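Local coordinates for Lmo0135 protein (Listeria monocytogenes EGD-e, PDB 5ISU) that probably serves as the extracellular substrate-binding protein of an ABC transporter, a family 5 solute-binding protein of the kind generally associated with peptide uptake, at residues A[29-34]-A[39-44]; A[54-59]-A[491-496]. All blocks are in the same frame, centred on the assembly; numbering follows the deposited sequence.

Both contacts involve loops that flank helix 39-48 in the chain: the loop before it packs on it, and the loop after it meets residues 491-496; their centres lie about 16 Å apart. Interaction 1 is local: residues 29-34, in the loop after strand 19-24, pack on the first turns of helix 39-48. Interaction 2 follows in series and spans 432 residues, joining the 54-59 loop to residues near the C-terminus. Their nearest atoms are about 5 Å apart and do not touch, yet helix 39-48 relates them, since Gln46 on it hydrogen-bonds to the carbonyl of Arg493. In this family 5 solute-binding protein, therefore, the C-terminal end of the chain returns to pack against its N-terminal portion.

Interaction 1 (A[29-34]-A[39-44]); sequences EVINPN and RVTLTI
The amide of Glu29 donates to the hydroxyl of Thr41, with Glu29 N 2.8 Å from Thr41 OG1 and an N-H...O angle of 172°, so the bond is nearly straight. This is the one hydrogen bond between residues 29-34 and the helical turns 39-44. Thr41 points at the loop, and its chi1 of -53° sets OG1 beside its own backbone N and CG2 anti to it, so that the two branches meet different partners: the hydroxyl meets Glu29, and the methyl rests against the backbone of the next residues, with Thr41 CG2 3.3 Å from Val30 O and 4.0 Å from Ile31 CA. The Glu29 side chain crosses that of Thr41 at about a right angle, its CB 3.7 Å from Thr41 OG1, and then runs on in an extended chain.

One helical turn later the contact becomes apolar. Ile31 and Ile44 meet through single methyl groups, Ile31 CD1 lying 3.9 Å from Ile44 CG2. Ile31 delivers this methyl through an extended branch, CG1 beside the backbone N and CD1 anti to CA (chi2 176°). Ile31 also centres an inverse gamma turn, and Asn32 OD1 accepts from Asn34 N at 3.1 Å in an Asx turn, so the chain turns twice on its way to the helix.

Ile44 continues onto Phe211 of strand 208-213. The buried Thr41 OG1 accepts from the Glu29 amide and is also hydrogen-bonded to Asp38 OD1, which would probably hold its rotation, while its methyl and the Ile31-Ile44 pair add apolar contact.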
ATOM      1  N   GLU A  29      -8.231 -10.818  -9.380  1.00 58.03           N
ATOM      2  CA  GLU A  29      -7.607 -10.949 -10.703  1.00 62.90           C
ATOM      3  C   GLU A  29      -6.782 -12.247 -10.625  1.00 60.02           C
ATOM      4  O   GLU A  29      -7.270 -13.229 -10.080  1.00 60.05           O
ATOM      5  CB  GLU A  29      -6.799  -9.694 -11.059  1.00 64.36           C
ATOM      6  CG  GLU A  29      -7.659  -8.432 -11.125  1.00 68.90           C
ATOM      7  CD  GLU A  29      -6.861  -7.169 -11.432  1.00 75.47           C
ATOM      8  OE1 GLU A  29      -5.808  -7.254 -12.105  1.00 77.19           O
ATOM      9  OE2 GLU A  29      -7.304  -6.075 -11.016  1.00 79.43           O
ATOM     10  N   VAL A  30      -5.550 -12.269 -11.121  1.00 58.64           N
ATOM     11  CA  VAL A  30      -4.758 -13.496 -11.074  1.00 56.33           C
ATOM     12  C   VAL A  30      -4.158 -13.721  -9.669  1.00 54.41           C
ATOM     13  O   VAL A  30      -3.324 -12.939  -9.212  1.00 50.49           O
ATOM     14  CB  VAL A  30      -3.644 -13.448 -12.130  1.00 59.17           C
ATOM     15  CG1 VAL A  30      -2.863 -14.753 -12.144  1.00 60.22           C
ATOM     16  CG2 VAL A  30      -4.242 -13.171 -13.507  1.00 62.21           C
ATOM     17  N   ILE A  31      -4.568 -14.798  -8.997  1.00 51.68           N
ATOM     18  CA  ILE A  31      -4.070 -15.105  -7.645  1.00 49.83           C
ATOM     19  C   ILE A  31      -2.685 -15.772  -7.728  1.00 48.82           C
ATOM     20  O   ILE A  31      -2.541 -17.004  -7.643  1.00 49.43           O
ATOM     21  CB  ILE A  31      -5.069 -15.975  -6.855  1.00 50.71           C
ATOM     22  CG1 ILE A  31      -6.481 -15.365  -6.967  1.00 52.88           C
ATOM     23  CG2 ILE A  31      -4.624 -16.085  -5.395  1.00 47.83           C
ATOM     24  CD1 ILE A  31      -7.578 -16.171  -6.312  1.00 54.04           C
ATOM     25  N   ASN A  32      -1.673 -14.923  -7.888  1.00 45.89           N
ATOM     26  CA  ASN A  32      -0.283 -15.346  -8.044  1.00 43.42           C
ATOM     27  C   ASN A  32       0.573 -14.160  -7.582  1.00 41.49           C
ATOM     28  O   ASN A  32       0.482 -13.072  -8.157  1.00 40.78           O
ATOM     29  CB  ASN A  32      -0.018 -15.712  -9.517  1.00 45.30           C
ATOM     30  CG  ASN A  32       1.364 -16.325  -9.747  1.00 44.98           C
ATOM     31  OD1 ASN A  32       2.389 -15.786  -9.328  1.00 44.72           O
ATOM     32  ND2 ASN A  32       1.391 -17.445 -10.437  1.00 45.33           N
ATOM     33  N   PRO A  33       1.405 -14.364  -6.548  1.00 41.50           N
ATOM     34  CA  PRO A  33       2.204 -13.269  -5.979  1.00 40.07           C
ATOM     35  C   PRO A  33       3.179 -12.577  -6.911  1.00 42.10           C
ATOM     36  O   PRO A  33       3.660 -11.495  -6.583  1.00 43.24           O
ATOM     37  CB  PRO A  33       2.946 -13.938  -4.826  1.00 37.96           C
ATOM     38  CG  PRO A  33       2.964 -15.368  -5.153  1.00 38.49           C
ATOM     39  CD  PRO A  33       1.677 -15.642  -5.858  1.00 40.45           C
ATOM     40  N   ASN A  34       3.510 -13.202  -8.032  1.00 44.46           N
ATOM     41  CA  ASN A  34       4.381 -12.548  -9.018  1.00 46.15           C
ATOM     42  C   ASN A  34       3.632 -11.412  -9.743  1.00 46.41           C
ATOM     43  O   ASN A  34       4.260 -10.578 -10.364  1.00 49.82           O
ATOM     44  CB  ASN A  34       4.905 -13.557 -10.069  1.00 48.16           C
ATOM     45  CG  ASN A  34       6.012 -14.457  -9.544  1.00 46.92           C
ATOM     46  OD1 ASN A  34       6.292 -14.497  -8.359  1.00 49.81           O
ATOM     47  ND2 ASN A  34       6.656 -15.179 -10.449  1.00 48.07           N
ATOM     48  N   ARG A  39      -6.381  -4.699  -4.333  1.00 49.94           N
ATOM     49  CA  ARG A  39      -6.777  -4.990  -2.946  1.00 51.82           C
ATOM     50  C   ARG A  39      -7.417  -6.362  -2.745  1.00 47.81           C
ATOM     51  O   ARG A  39      -7.041  -7.084  -1.811  1.00 46.83           O
ATOM     52  CB  ARG A  39      -7.669  -3.852  -2.392  1.00 59.50           C
ATOM     53  CG  ARG A  39      -8.409  -4.164  -1.089  1.00 66.47           C
ATOM     54  CD  ARG A  39      -9.028  -2.930  -0.415  1.00 74.15           C
ATOM     55  NE  ARG A  39      -8.089  -2.215   0.475  1.00 77.39           N
ATOM     56  CZ  ARG A  39      -7.330  -1.160   0.158  1.00 80.35           C
ATOM     57  NH1 ARG A  39      -6.530  -0.639   1.085  1.00 79.41           N
ATOM     58  NH2 ARG A  39      -7.352  -0.611  -1.059  1.00 90.87           N
ATOM     59  N   VAL A  40      -8.316  -6.759  -3.642  1.00 44.60           N
ATOM     60  CA  VAL A  40      -9.006  -8.035  -3.489  1.00 43.11           C
ATOM     61  C   VAL A  40      -8.085  -9.225  -3.693  1.00 39.85           C
ATOM     62  O   VAL A  40      -8.091 -10.163  -2.885  1.00 39.24           O
ATOM     63  CB  VAL A  40     -10.234  -8.142  -4.399  1.00 45.24           C
ATOM     64  CG1 VAL A  40     -10.912  -9.500  -4.209  1.00 47.02           C
ATOM     65  CG2 VAL A  40     -11.202  -7.014  -4.089  1.00 46.81           C
ATOM     66  N   THR A  41      -7.270  -9.178  -4.735  1.00 39.15           N
ATOM     67  CA  THR A  41      -6.372 -10.283  -5.021  1.00 39.87           C
ATOM     68  C   THR A  41      -5.349 -10.447  -3.902  1.00 36.89           C
ATOM     69  O   THR A  41      -5.025 -11.575  -3.508  1.00 39.33           O
ATOM     70  CB  THR A  41      -5.616 -10.090  -6.364  1.00 43.13           C
ATOM     71  OG1 THR A  41      -6.543  -9.829  -7.415  1.00 48.78           O
ATOM     72  CG2 THR A  41      -4.836 -11.312  -6.725  1.00 44.44           C
ATOM     73  N   LEU A  42      -4.826  -9.331  -3.406  1.00 34.87           N
ATOM     74  CA  LEU A  42      -3.838  -9.390  -2.326  1.00 35.02           C
ATOM     75  C   LEU A  42      -4.453  -9.944  -1.045  1.00 34.64           C
ATOM     76  O   LEU A  42      -3.794 -10.652  -0.293  1.00 35.91           O
ATOM     77  CB  LEU A  42      -3.209  -8.002  -2.067  1.00 36.39           C
ATOM     78  CG  LEU A  42      -2.168  -7.540  -3.091  1.00 37.86           C
ATOM     79  CD1 LEU A  42      -1.765  -6.076  -2.923  1.00 39.31           C
ATOM     80  CD2 LEU A  42      -0.934  -8.429  -3.032  1.00 36.11           C
ATOM     81  N   THR A  43      -5.716  -9.603  -0.804  1.00 35.79           N
ATOM     82  CA  THR A  43      -6.420 -10.050   0.383  1.00 35.91           C
ATOM     83  C   THR A  43      -6.551 -11.571   0.345  1.00 36.46           C
ATOM     84  O   THR A  43      -6.308 -12.244   1.343  1.00 34.56           O
ATOM     85  CB  THR A  43      -7.818  -9.388   0.463  1.00 38.14           C
ATOM     86  OG1 THR A  43      -7.673  -7.973   0.534  1.00 37.21           O
ATOM     87  CG2 THR A  43      -8.605  -9.857   1.688  1.00 37.91           C
ATOM     88  N   ILE A  44      -6.883 -12.106  -0.828  1.00 38.49           N
ATOM     89  CA  ILE A  44      -7.045 -13.555  -0.990  1.00 40.41           C
ATOM     90  C   ILE A  44      -5.680 -14.245  -0.955  1.00 39.95           C
ATOM     91  O   ILE A  44      -5.507 -15.282  -0.278  1.00 39.80           O
ATOM     92  CB  ILE A  44      -7.882 -13.897  -2.246  1.00 43.12           C
ATOM     93  CG1 ILE A  44      -9.292 -13.322  -2.062  1.00 45.71           C
ATOM     94  CG2 ILE A  44      -7.943 -15.402  -2.461  1.00 43.54           C
ATOM     95  CD1 ILE A  44     -10.222 -13.508  -3.230  1.00 49.62           C
TER

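Interaction 2 (A[54-59]-A[491-496]); sequences WEVDGK and MFRDLS
Arg493 reaches over one face of the Trp54 indole, and this pair forms the dense part of the contact. Arg493 NH1 stands 3.2 Å from Trp54 CE2, while Arg493 CZ lies 4.4 Å from the centroid of the five-membered ring and only 8° off its normal, which meets the geometry of a cation-pi interaction. The guanidinium is not stacked flat: its plane and the ring plane are 83° apart, so it stands upright and turns an edge to the indole. The extended first part of the chain lays CG and CD along the ring, with Arg493 CG 3.6 Å from Trp54 CE3 and CD in an off-centre CH-pi contact, and the bend at chi3 (54°) turns the guanidinium over the five-membered ring. Buried Asp494 belongs to this packed part: its OD2 passes obliquely at 4.1 Å from Trp54 CZ2 and bonds to Tyr199 OH, and its OD1 takes both the hydroxyl and the amide of Ser496 from the same face.

The solvent side is looser. Exposed Val56 adds just its CG1 methyl, 3.8 Å from Arg493 CD, and Asp57 OD2 remains 5.3 Å from Arg493 NE, a distance at which any attraction would probably be weak.

Beyond the two segments, Arg493 NE bonds to Thr485 OG1 and Arg493 O to Gln46 NE2. Through Trp54 and Val56 on Arg493, the 54-59 loop between helix 39-48 and strand 63-68 lies against the chain leaving strand 491-492, with Val56 and Arg493 both touching Gln487 of the partner strand 486-487.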
ATOM      1  N   TRP A  54       7.214 -11.752   7.507  1.00 36.23           N
ATOM      2  CA  TRP A  54       6.006 -10.953   7.569  1.00 37.87           C
ATOM      3  C   TRP A  54       6.409  -9.483   7.434  1.00 38.60           C
ATOM      4  O   TRP A  54       7.190  -8.990   8.211  1.00 39.53           O
ATOM      5  CB  TRP A  54       5.255 -11.175   8.888  1.00 38.44           C
ATOM      6  CG  TRP A  54       4.812 -12.581   9.148  1.00 39.16           C
ATOM      7  CD1 TRP A  54       5.301 -13.424  10.090  1.00 41.02           C
ATOM      8  CD2 TRP A  54       3.792 -13.309   8.450  1.00 36.78           C
ATOM      9  NE1 TRP A  54       4.641 -14.624  10.047  1.00 39.90           N
ATOM     10  CE2 TRP A  54       3.712 -14.583   9.042  1.00 37.89           C
ATOM     11  CE3 TRP A  54       2.939 -13.004   7.394  1.00 34.77           C
ATOM     12  CZ2 TRP A  54       2.808 -15.555   8.612  1.00 36.97           C
ATOM     13  CZ3 TRP A  54       2.032 -13.978   6.953  1.00 34.34           C
ATOM     14  CH2 TRP A  54       1.984 -15.234   7.551  1.00 36.20           C
ATOM     15  N   GLU A  55       5.862  -8.808   6.429  1.00 40.99           N
ATOM     16  CA  GLU A  55       6.159  -7.401   6.133  1.00 45.00           C
ATOM     17  C   GLU A  55       5.882  -6.433   7.277  1.00 46.29           C
ATOM     18  O   GLU A  55       6.720  -5.600   7.601  1.00 45.85           O
ATOM     19  CB  GLU A  55       5.346  -6.954   4.889  1.00 48.00           C
ATOM     20  CG  GLU A  55       5.395  -5.455   4.577  1.00 54.83           C
ATOM     21  CD  GLU A  55       4.702  -5.072   3.271  1.00 55.15           C
ATOM     22  OE1 GLU A  55       4.005  -5.922   2.689  1.00 54.32           O
ATOM     23  OE2 GLU A  55       4.852  -3.904   2.831  1.00 59.60           O
ATOM     24  N   VAL A  56       4.701  -6.548   7.880  1.00 46.76           N
ATOM     25  CA  VAL A  56       4.280  -5.624   8.938  1.00 48.91           C
ATOM     26  C   VAL A  56       5.306  -5.468  10.076  1.00 49.64           C
ATOM     27  O   VAL A  56       5.450  -4.383  10.597  1.00 52.84           O
ATOM     28  CB  VAL A  56       2.860  -5.989   9.452  1.00 51.81           C
ATOM     29  CG1 VAL A  56       2.898  -7.225  10.337  1.00 53.60           C
ATOM     30  CG2 VAL A  56       2.228  -4.830  10.190  1.00 54.14           C
ATOM     31  N   ASP A  57       6.056  -6.516  10.420  1.00 52.12           N
ATOM     32  CA  ASP A  57       7.075  -6.423  11.505  1.00 56.12           C
ATOM     33  C   ASP A  57       8.440  -7.054  11.189  1.00 56.80           C
ATOM     34  O   ASP A  57       9.325  -7.080  12.050  1.00 58.08           O
ATOM     35  CB  ASP A  57       6.529  -7.052  12.795  1.00 61.57           C
ATOM     36  CG  ASP A  57       6.114  -8.518  12.612  1.00 65.94           C
ATOM     37  OD1 ASP A  57       6.426  -9.122  11.557  1.00 61.73           O
ATOM     38  OD2 ASP A  57       5.463  -9.062  13.530  1.00 71.80           O
ATOM     39  N   GLY A  58       8.621  -7.558   9.972  1.00 52.16           N
ATOM     40  CA  GLY A  58       9.894  -8.199   9.610  1.00 52.52           C
ATOM     41  C   GLY A  58      10.197  -9.542  10.288  1.00 49.70           C
ATOM     42  O   GLY A  58      11.304 -10.064  10.167  1.00 46.43           O
ATOM     43  N   LYS A  59       9.216 -10.124  10.966  1.00 48.91           N
ATOM     44  CA  LYS A  59       9.434 -11.402  11.654  1.00 50.93           C
ATOM     45  C   LYS A  59       9.458 -12.626  10.731  1.00 47.57           C
ATOM     46  O   LYS A  59       8.853 -12.613   9.664  1.00 46.39           O
ATOM     47  CB  LYS A  59       8.433 -11.595  12.795  1.00 52.98           C
ATOM     48  CG  LYS A  59       8.738 -10.676  13.966  1.00 60.08           C
ATOM     49  CD  LYS A  59       7.889 -10.971  15.187  1.00 66.50           C
ATOM     50  CE  LYS A  59       8.301 -10.073  16.349  1.00 72.46           C
ATOM     51  NZ  LYS A  59       7.409 -10.265  17.522  1.00 76.21           N
ATOM     52  N   MET A 491      -6.526  -6.772   5.505  1.00 40.87           N
ATOM     53  CA  MET A 491      -7.312  -6.882   6.751  1.00 41.92           C
ATOM     54  C   MET A 491      -6.478  -7.508   7.833  1.00 37.76           C
ATOM     55  O   MET A 491      -6.166  -6.847   8.803  1.00 38.62           O
ATOM     56  CB  MET A 491      -8.646  -7.621   6.605  1.00 43.01           C
ATOM     57  CG  MET A 491      -9.576  -7.023   5.577  1.00 47.45           C
ATOM     58  SD  MET A 491     -11.089  -7.991   5.508  1.00 51.83           S
ATOM     59  CE  MET A 491     -11.881  -7.270   4.085  1.00 50.97           C
ATOM     60  N   PHE A 492      -6.122  -8.776   7.681  1.00 36.57           N
ATOM     61  CA  PHE A 492      -5.300  -9.443   8.677  1.00 36.36           C
ATOM     62  C   PHE A 492      -4.065 -10.054   8.047  1.00 36.00           C
ATOM     63  O   PHE A 492      -4.034 -10.335   6.832  1.00 35.43           O
ATOM     64  CB  PHE A 492      -6.070 -10.538   9.398  1.00 37.34           C
ATOM     65  CG  PHE A 492      -7.108 -10.036  10.360  1.00 37.69           C
ATOM     66  CD1 PHE A 492      -6.733  -9.543  11.598  1.00 39.23           C
ATOM     67  CD2 PHE A 492      -8.450 -10.127  10.066  1.00 37.74           C
ATOM     68  CE1 PHE A 492      -7.673  -9.105  12.512  1.00 38.05           C
ATOM     69  CE2 PHE A 492      -9.399  -9.703  10.977  1.00 38.68           C
ATOM     70  CZ  PHE A 492      -9.008  -9.179  12.199  1.00 38.58           C
ATOM     71  N   ARG A 493      -3.070 -10.276   8.903  1.00 34.40           N
ATOM     72  CA  ARG A 493      -1.794 -10.848   8.517  1.00 34.27           C
ATOM     73  C   ARG A 493      -1.949 -12.333   8.382  1.00 34.00           C
ATOM     74  O   ARG A 493      -1.483 -12.926   7.390  1.00 34.05           O
ATOM     75  CB  ARG A 493      -0.748 -10.543   9.593  1.00 36.26           C
ATOM     76  CG  ARG A 493       0.687 -11.016   9.320  1.00 37.32           C
ATOM     77  CD  ARG A 493       1.588 -10.778  10.539  1.00 37.60           C
ATOM     78  NE  ARG A 493       1.001 -11.398  11.730  1.00 39.11           N
ATOM     79  CZ  ARG A 493       1.089 -12.684  12.057  1.00 38.24           C
ATOM     80  NH1 ARG A 493       1.786 -13.528  11.328  1.00 38.36           N
ATOM     81  NH2 ARG A 493       0.460 -13.130  13.129  1.00 40.04           N
ATOM     82  N   ASP A 494      -2.638 -12.930   9.359  1.00 32.42           N
ATOM     83  CA  ASP A 494      -2.790 -14.361   9.406  1.00 34.59           C
ATOM     84  C   ASP A 494      -4.136 -14.772  10.032  1.00 36.95           C
ATOM     85  O   ASP A 494      -4.324 -14.731  11.250  1.00 36.03           O
ATOM     86  CB  ASP A 494      -1.618 -14.951  10.202  1.00 34.98           C
ATOM     87  CG  ASP A 494      -1.533 -16.478  10.109  1.00 36.52           C
ATOM     88  OD1 ASP A 494      -2.479 -17.130   9.615  1.00 36.87           O
ATOM     89  OD2 ASP A 494      -0.497 -17.037  10.534  1.00 38.30           O
ATOM     90  N   LEU A 495      -5.038 -15.216   9.165  1.00 37.48           N
ATOM     91  CA  LEU A 495      -6.374 -15.638   9.548  1.00 39.32           C
ATOM     92  C   LEU A 495      -6.433 -16.946  10.347  1.00 40.19           C
ATOM     93  O   LEU A 495      -7.480 -17.257  10.904  1.00 38.93           O
ATOM     94  CB  LEU A 495      -7.238 -15.785   8.285  1.00 39.50           C
ATOM     95  CG  LEU A 495      -7.568 -14.519   7.483  1.00 38.23           C
ATOM     96  CD1 LEU A 495      -8.156 -14.853   6.124  1.00 38.15           C
ATOM     97  CD2 LEU A 495      -8.536 -13.660   8.266  1.00 40.83           C
ATOM     98  N   SER A 496      -5.334 -17.712  10.372  1.00 38.95           N
ATOM     99  CA  SER A 496      -5.288 -18.986  11.101  1.00 40.21           C
ATOM    100  C   SER A 496      -5.350 -18.786  12.611  1.00 41.93           C
ATOM    101  O   SER A 496      -5.608 -19.753  13.347  1.00 42.71           O
ATOM    102  CB  SER A 496      -4.014 -19.782  10.757  1.00 40.75           C
ATOM    103  OG  SER A 496      -2.856 -19.124  11.237  1.00 39.33           O
TER